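Local coordinates for ferric uptake regulation protein (Helicobacter pylori, PDB 2XIG), which represses iron-responsive genes as a homodimeric transcription factor, using ferrous iron as a cofactor to bind their operators, at the interface of chains A and B and the interface of chains A and C. Residues are numbered along the deposited sequence; one frame, centred on the assembly and turned at random. Chains: chain A/B/C, Ferric uptake regulation protein.

Contact 1: the interface of chains A and B. Residues chain A 53, 60-61; chain B 8-9, 12.
A:Arg53, A:Ser60 and A:Ile61 receive the carboxylate of B:Glu8, which chain B extends from its first helix, 7-20, into the DNA-binding region of chain A. The charged link, a salt bridge that is also a bent hydrogen bond, puts the guanidinium NH2 of A:Arg53 2.8 Å from OE2 of B:Glu8. The two flat groups are nearly coplanar, 5° apart, and OE2 sits at the guanidinium edge, met nearly in line with its own C-O bond. A second hydrogen bond takes up OE1, as the hydroxyl OG of A:Ser60 donates over 2.9 Å from the syn side, tilted 27° out of the carboxylate plane. A weak, nearly straight bond of 3.3 Å runs from the backbone N of A:Ile61, at the start of helix 61-73, to OE2. The helix N-terminus would probably add to the pull on the negative charge. Apolar contact comes from A:Ile61, whose branch methyl CG2 rests 3.4 Å from CD of B:Glu8 and also touches CG of B:Glu12. With CG1 anti to the backbone N (chi1 -164°), its other arm carries CD1 to CB of B:Ser9. The patch fastens the first helix of chain B to chain A, a link between subunits in the deposited tetramer that may not persist in solution.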
ATOM      1  N   ARG A  53      16.143 -28.290   1.919  1.00 34.04           N
ATOM      2  CA  ARG A  53      17.141 -28.342   2.989  1.00 40.29           C
ATOM      3  C   ARG A  53      17.072 -29.625   3.815  1.00 43.40           C
ATOM      4  O   ARG A  53      18.048 -30.007   4.457  1.00 46.23           O
ATOM      5  CB  ARG A  53      17.034 -27.114   3.904  1.00 38.36           C
ATOM      6  CG  ARG A  53      17.654 -25.865   3.312  1.00 38.21           C
ATOM      7  CD  ARG A  53      17.520 -24.665   4.234  1.00 39.74           C
ATOM      8  NE  ARG A  53      18.279 -23.527   3.724  1.00 43.83           N
ATOM      9  CZ  ARG A  53      18.014 -22.257   4.016  1.00 50.57           C
ATOM     10  NH1 ARG A  53      17.001 -21.959   4.815  1.00 50.66           N
ATOM     11  NH2 ARG A  53      18.759 -21.285   3.502  1.00 53.27           N
ATOM     12  N   SER A  60      21.143 -22.462  -0.169  1.00 31.19           N
ATOM     13  CA  SER A  60      20.782 -21.062  -0.048  1.00 36.79           C
ATOM     14  C   SER A  60      19.478 -20.785  -0.788  1.00 32.86           C
ATOM     15  O   SER A  60      19.221 -21.354  -1.848  1.00 33.73           O
ATOM     16  CB  SER A  60      21.899 -20.170  -0.586  1.00 42.79           C
ATOM     17  OG  SER A  60      21.554 -18.806  -0.431  1.00 47.64           O
ATOM     18  N   ILE A  61      18.652 -19.919  -0.218  1.00 29.90           N
ATOM     19  CA  ILE A  61      17.409 -19.539  -0.862  1.00 29.84           C
ATOM     20  C   ILE A  61      17.711 -18.927  -2.229  1.00 32.37           C
ATOM     21  O   ILE A  61      16.906 -19.013  -3.147  1.00 27.66           O
ATOM     22  CB  ILE A  61      16.607 -18.547   0.009  1.00 25.09           C
ATOM     23  CG1 ILE A  61      15.160 -18.451  -0.473  1.00 29.26           C
ATOM     24  CG2 ILE A  61      17.269 -17.179   0.017  1.00 30.91           C
ATOM     25  CD1 ILE A  61      14.237 -17.775   0.514  1.00 33.62           C
TER
ATOM     26  N   GLU B   8      18.700 -13.110   3.997  1.00 18.87           N
ATOM     27  CA  GLU B   8      18.906 -13.629   2.645  1.00 23.22           C
ATOM     28  C   GLU B   8      17.575 -13.749   1.897  1.00 20.47           C
ATOM     29  O   GLU B   8      17.496 -13.433   0.713  1.00 22.13           O
ATOM     30  CB  GLU B   8      19.694 -14.949   2.643  1.00 30.49           C
ATOM     31  CG  GLU B   8      18.918 -16.192   3.062  1.00 36.51           C
ATOM     32  CD  GLU B   8      19.553 -17.475   2.529  1.00 42.20           C
ATOM     33  OE1 GLU B   8      20.600 -17.386   1.857  1.00 48.82           O
ATOM     34  OE2 GLU B   8      19.009 -18.573   2.776  1.00 41.00           O
ATOM     35  N   SER B   9      16.525 -14.155   2.601  1.00 20.37           N
ATOM     36  CA  SER B   9      15.195 -14.214   1.990  1.00 23.24           C
ATOM     37  C   SER B   9      14.710 -12.819   1.592  1.00 23.32           C
ATOM     38  O   SER B   9      14.222 -12.604   0.486  1.00 22.68           O
ATOM     39  CB  SER B   9      14.187 -14.874   2.931  1.00 23.91           C
ATOM     40  OG  SER B   9      12.875 -14.753   2.404  1.00 26.20           O
ATOM     41  N   GLU B  12      16.518 -11.664  -1.501  1.00 24.02           N
ATOM     42  CA  GLU B  12      16.031 -12.287  -2.732  1.00 28.29           C
ATOM     43  C   GLU B  12      14.747 -11.613  -3.203  1.00 27.96           C
ATOM     44  O   GLU B  12      14.569 -11.369  -4.404  1.00 24.12           O
ATOM     45  CB  GLU B  12      15.831 -13.799  -2.567  1.00 29.22           C
ATOM     46  CG  GLU B  12      17.132 -14.568  -2.481  1.00 27.73           C
ATOM     47  CD  GLU B  12      18.078 -14.220  -3.615  1.00 30.73           C
ATOM     48  OE1 GLU B  12      17.652 -14.251  -4.788  1.00 31.09           O
ATOM     49  OE2 GLU B  12      19.251 -13.909  -3.338  1.00 33.31           O
TER

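Contact 2: the interface of chains A and C. Residues chain A 120, 123, 134-136; chain C 116, 120, 136, 138.
Strand 130-141 of the Fur dimerization region pairs antiparallel with its copy across the two-fold of chains A and C, with A:Met136 bridging to C:Met136 and A:His134 to C:Met138. Helix 114-125 of each subunit packs against this two-chain sheet. From chain C, the thioether of C:Met138 reaches the helix of chain A, its SD 3.7 Å from CB of A:Gln120. The C:Met138 side chain bends at its last torsion (chi3 -73°), which turns the methyl CE towards A:Val123, 4.0 Å from CG1, the two side chains crossing at about a right angle. The other methyl of A:Val123, CG2, meets CD1 of C:Ile116 at 4.1 Å, a contact between the two helices. In the opposite sense, A:Met136 stretches straight from its strand, CG anti to the backbone N (chi1 170°), and its terminal CE touches CG of C:Gln120 at 3.5 Å. C:Met136 is poorly ordered, and its apparently bent course, with CE near NE2 of A:Gln120, is doubtful. Beneath the contact, OE1 of A:Gln120 stands 3.3 Å above the plane of the A:His134 imidazole, over its centre. A:His134 is a ligand of a zinc ion, together with A:His96, A:Asp98 and A:Glu117, and its CB approaches CG of C:Met138 at 4.1 Å.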
ATOM      1  N   GLN A 120     -15.744 -14.550 -21.355  1.00 27.83           N
ATOM      2  CA  GLN A 120     -14.504 -13.866 -21.720  1.00 28.11           C
ATOM      3  C   GLN A 120     -14.282 -13.962 -23.227  1.00 30.93           C
ATOM      4  O   GLN A 120     -13.761 -13.043 -23.854  1.00 34.67           O
ATOM      5  CB  GLN A 120     -13.305 -14.480 -20.990  1.00 28.26           C
ATOM      6  CG  GLN A 120     -13.276 -14.224 -19.489  1.00 32.08           C
ATOM      7  CD  GLN A 120     -12.168 -14.992 -18.786  1.00 31.96           C
ATOM      8  OE1 GLN A 120     -11.551 -15.890 -19.362  1.00 35.83           O
ATOM      9  NE2 GLN A 120     -11.915 -14.645 -17.535  1.00 32.97           N
ATOM     10  N   VAL A 123     -16.763 -11.614 -25.057  1.00 35.21           N
ATOM     11  CA  VAL A 123     -16.381 -10.215 -24.876  1.00 35.70           C
ATOM     12  C   VAL A 123     -15.274  -9.794 -25.839  1.00 36.92           C
ATOM     13  O   VAL A 123     -15.328  -8.715 -26.429  1.00 37.32           O
ATOM     14  CB  VAL A 123     -15.952  -9.944 -23.419  1.00 35.49           C
ATOM     15  CG1 VAL A 123     -15.244  -8.607 -23.296  1.00 35.34           C
ATOM     16  CG2 VAL A 123     -17.162 -10.010 -22.497  1.00 33.39           C
ATOM     17  N   HIS A 134      -5.401 -15.288 -20.132  1.00 17.75           N
ATOM     18  CA  HIS A 134      -5.897 -14.296 -19.192  1.00 15.36           C
ATOM     19  C   HIS A 134      -5.348 -14.547 -17.806  1.00 15.98           C
ATOM     20  O   HIS A 134      -4.750 -15.585 -17.528  1.00 21.89           O
ATOM     21  CB  HIS A 134      -7.429 -14.284 -19.175  1.00 17.93           C
ATOM     22  CG  HIS A 134      -8.030 -15.580 -18.749  1.00 20.06           C
ATOM     23  ND1 HIS A 134      -8.172 -16.650 -19.607  1.00 20.44           N
ATOM     24  CD2 HIS A 134      -8.511 -15.989 -17.552  1.00 20.71           C
ATOM     25  CE1 HIS A 134      -8.720 -17.662 -18.957  1.00 22.27           C
ATOM     26  NE2 HIS A 134      -8.942 -17.284 -17.712  1.00 24.04           N
ATOM     27  N   ASP A 135      -5.546 -13.572 -16.930  1.00 18.00           N
ATOM     28  CA  ASP A 135      -5.136 -13.726 -15.560  1.00 19.25           C
ATOM     29  C   ASP A 135      -6.223 -13.076 -14.722  1.00 21.72           C
ATOM     30  O   ASP A 135      -6.555 -11.915 -14.927  1.00 22.25           O
ATOM     31  CB  ASP A 135      -3.773 -13.076 -15.340  1.00 25.32           C
ATOM     32  CG  ASP A 135      -3.249 -13.298 -13.939  1.00 40.77           C
ATOM     33  OD1 ASP A 135      -3.818 -12.717 -12.993  1.00 44.68           O
ATOM     34  OD2 ASP A 135      -2.267 -14.053 -13.780  1.00 45.73           O
ATOM     35  N   MET A 136      -6.815 -13.855 -13.827  1.00 21.99           N
ATOM     36  CA  MET A 136      -7.967 -13.396 -13.067  1.00 21.93           C
ATOM     37  C   MET A 136      -7.741 -13.719 -11.607  1.00 20.17           C
ATOM     38  O   MET A 136      -7.534 -14.877 -11.249  1.00 21.59           O
ATOM     39  CB  MET A 136      -9.252 -14.064 -13.578  1.00 22.87           C
ATOM     40  CG  MET A 136     -10.485 -13.838 -12.701  1.00 28.41           C
ATOM     41  SD  MET A 136     -11.962 -14.597 -13.427  1.00 34.38           S
ATOM     42  CE  MET A 136     -13.120 -14.496 -12.081  1.00 60.34           C
TER
ATOM     43  N   ILE C 116     -19.633 -10.680 -16.493  1.00 25.80           N
ATOM     44  CA  ILE C 116     -18.411 -11.093 -15.810  1.00 24.55           C
ATOM     45  C   ILE C 116     -18.383 -10.538 -14.380  1.00 20.88           C
ATOM     46  O   ILE C 116     -18.127 -11.279 -13.431  1.00 24.85           O
ATOM     47  CB  ILE C 116     -17.156 -10.646 -16.580  1.00 21.86           C
ATOM     48  CG1 ILE C 116     -17.000 -11.480 -17.857  1.00 28.50           C
ATOM     49  CG2 ILE C 116     -15.916 -10.755 -15.693  1.00 24.32           C
ATOM     50  CD1 ILE C 116     -15.868 -11.035 -18.751  1.00 32.36           C
ATOM     51  N   GLN C 120     -18.490 -13.094 -11.121  1.00 21.57           N
ATOM     52  CA  GLN C 120     -17.364 -13.128 -10.195  1.00 22.56           C
ATOM     53  C   GLN C 120     -17.856 -13.152  -8.753  1.00 20.06           C
ATOM     54  O   GLN C 120     -17.310 -13.861  -7.910  1.00 22.18           O
ATOM     55  CB  GLN C 120     -16.448 -11.920 -10.416  1.00 21.79           C
ATOM     56  CG  GLN C 120     -15.572 -12.041 -11.662  1.00 24.99           C
ATOM     57  CD  GLN C 120     -14.785 -10.766 -11.960  1.00 29.39           C
ATOM     58  OE1 GLN C 120     -15.153  -9.678 -11.518  1.00 35.59           O
ATOM     59  NE2 GLN C 120     -13.705 -10.900 -12.721  1.00 33.05           N
ATOM     60  N   MET C 136      -8.072  -8.430 -13.334  1.00 24.81           N
ATOM     61  CA  MET C 136      -8.500  -9.264 -14.431  1.00 26.31           C
ATOM     62  C   MET C 136      -7.971  -8.661 -15.703  1.00 22.07           C
ATOM     63  O   MET C 136      -8.248  -7.505 -16.016  1.00 21.90           O
ATOM     64  CB  MET C 136     -10.023  -9.294 -14.442  1.00 32.59           C
ATOM     65  CG  MET C 136     -10.628 -10.440 -15.191  1.00 42.22           C
ATOM     66  SD  MET C 136     -10.891 -10.022 -16.907  1.00 67.46           S
ATOM     67  CE  MET C 136     -12.436 -10.879 -17.181  1.00 63.58           C
ATOM     68  N   MET C 138      -7.051  -9.692 -19.957  1.00 21.29           N
ATOM     69  CA  MET C 138      -7.088 -10.649 -21.044  1.00 21.59           C
ATOM     70  C   MET C 138      -6.062 -10.245 -22.069  1.00 23.13           C
ATOM     71  O   MET C 138      -6.058  -9.109 -22.537  1.00 23.56           O
ATOM     72  CB  MET C 138      -8.485 -10.680 -21.656  1.00 27.37           C
ATOM     73  CG  MET C 138      -9.538 -11.123 -20.660  1.00 30.43           C
ATOM     74  SD  MET C 138     -11.089 -11.583 -21.439  1.00 40.23           S
ATOM     75  CE  MET C 138     -11.720  -9.980 -21.928  1.00 28.88           C
TER

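Contact 3: the interface of chains A and B. Residues chain A 104, 145; chain B 130, 132.
B:Lys130 and B:Ile132, at the start of strand 130-141 in one Fur subunit, meet the structural zinc site of another, where A:Cys145 is a thiolate ligand in the four-cysteine cluster made by two CXXC motifs. The polar contact is a hydrogen bond from the ammonium NZ of B:Lys130 to the carbonyl O of A:Cys145, 3.1 Å long. The donor lies in the carbonyl plane, at 149° to the C=O bond. Its side chain runs extended as far as CE and then turns at the last torsion (chi4 79°), bringing NZ to the carbonyl while CE remains 3.3 Å from the same oxygen. The imidazole of A:His104 takes the apolar part of the contact. Its CE1 meets the methyl CD1 of B:Ile132 at 3.8 Å, and its NE2 lies 4.0 Å from CE of B:Lys130; both side chains lie over the same face of the ring, off its centre. NE2 and the lysine NZ are 4.5 Å apart without touching; this nearby positive charge might make protonation of the histidine less favourable. Further out, SG of A:Cys145 lies in the plane of the A:His104 ring, at its edge. A:His104 stands between A:Cys102 and A:Cys105 in sequence, within the first CXXC motif, and A:Cys142 with A:Cys145 forms the second. Zinc coordination thereby probably steadies both the short helix 143-146, which offers the carbonyl, and the loop that bears the ring.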
ATOM      1  N   HIS A 104      -6.993 -10.899   4.202  1.00 26.34           N
ATOM      2  CA  HIS A 104      -6.638 -10.896   5.624  1.00 30.76           C
ATOM      3  C   HIS A 104      -5.697 -12.038   6.021  1.00 35.93           C
ATOM      4  O   HIS A 104      -4.650 -11.797   6.623  1.00 35.14           O
ATOM      5  CB  HIS A 104      -7.894 -10.906   6.501  1.00 29.05           C
ATOM      6  CG  HIS A 104      -7.614 -10.725   7.964  1.00 29.58           C
ATOM      7  ND1 HIS A 104      -6.902  -9.652   8.460  1.00 31.65           N
ATOM      8  CD2 HIS A 104      -7.966 -11.470   9.039  1.00 30.67           C
ATOM      9  CE1 HIS A 104      -6.820  -9.750   9.775  1.00 32.78           C
ATOM     10  NE2 HIS A 104      -7.459 -10.844  10.152  1.00 33.18           N
ATOM     11  N   CYS A 145     -12.446 -15.637   8.066  1.00 35.12           N
ATOM     12  CA  CYS A 145     -11.964 -14.359   8.563  1.00 32.50           C
ATOM     13  C   CYS A 145     -13.131 -13.466   8.967  1.00 30.45           C
ATOM     14  O   CYS A 145     -13.009 -12.619   9.856  1.00 32.76           O
ATOM     15  CB  CYS A 145     -11.071 -13.683   7.521  1.00 25.36           C
ATOM     16  SG  CYS A 145      -9.392 -14.334   7.502  1.00 26.86           S
TER
ATOM     17  N   LYS B 130     -14.521  -5.478  13.706  1.00 19.07           N
ATOM     18  CA  LYS B 130     -13.429  -6.432  13.827  1.00 14.96           C
ATOM     19  C   LYS B 130     -12.080  -5.696  13.784  1.00 13.17           C
ATOM     20  O   LYS B 130     -11.812  -4.974  12.833  1.00 15.48           O
ATOM     21  CB  LYS B 130     -13.497  -7.443  12.675  1.00 17.32           C
ATOM     22  CG  LYS B 130     -12.386  -8.493  12.686  1.00 21.10           C
ATOM     23  CD  LYS B 130     -12.437  -9.379  11.438  1.00 27.70           C
ATOM     24  CE  LYS B 130     -11.236 -10.314  11.393  1.00 35.56           C
ATOM     25  NZ  LYS B 130     -11.409 -11.487  12.295  1.00 40.33           N
ATOM     26  N   ILE B 132      -8.363  -5.102  12.950  1.00 17.22           N
ATOM     27  CA  ILE B 132      -7.427  -5.608  11.950  1.00 14.58           C
ATOM     28  C   ILE B 132      -5.981  -5.221  12.276  1.00 15.61           C
ATOM     29  O   ILE B 132      -5.087  -6.065  12.245  1.00 18.62           O
ATOM     30  CB  ILE B 132      -7.787  -5.080  10.554  1.00 14.73           C
ATOM     31  CG1 ILE B 132      -9.222  -5.485  10.198  1.00 12.76           C
ATOM     32  CG2 ILE B 132      -6.784  -5.565   9.518  1.00 21.35           C
ATOM     33  CD1 ILE B 132      -9.433  -6.991  10.079  1.00 18.69           C
TER

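Contact 1 and contact 3 join the same pair of chains about 30 Å apart, measured between the centres of their C-alpha atoms, one through the DNA-binding region and the other through the dimerization region. Contact 2 lies about 35 Å from contact 1 and 27 Å from contact 3. Strand 130-141 serves twice: its middle pairs across the two-fold in contact 2, whereas its beginning meets a neighbour's zinc site in contact 3. Contact 2 therefore most likely belongs to the Fur homodimer, while contacts 1 and 3, which lack exact two-fold symmetry, probably join dimers into the deposited tetramer.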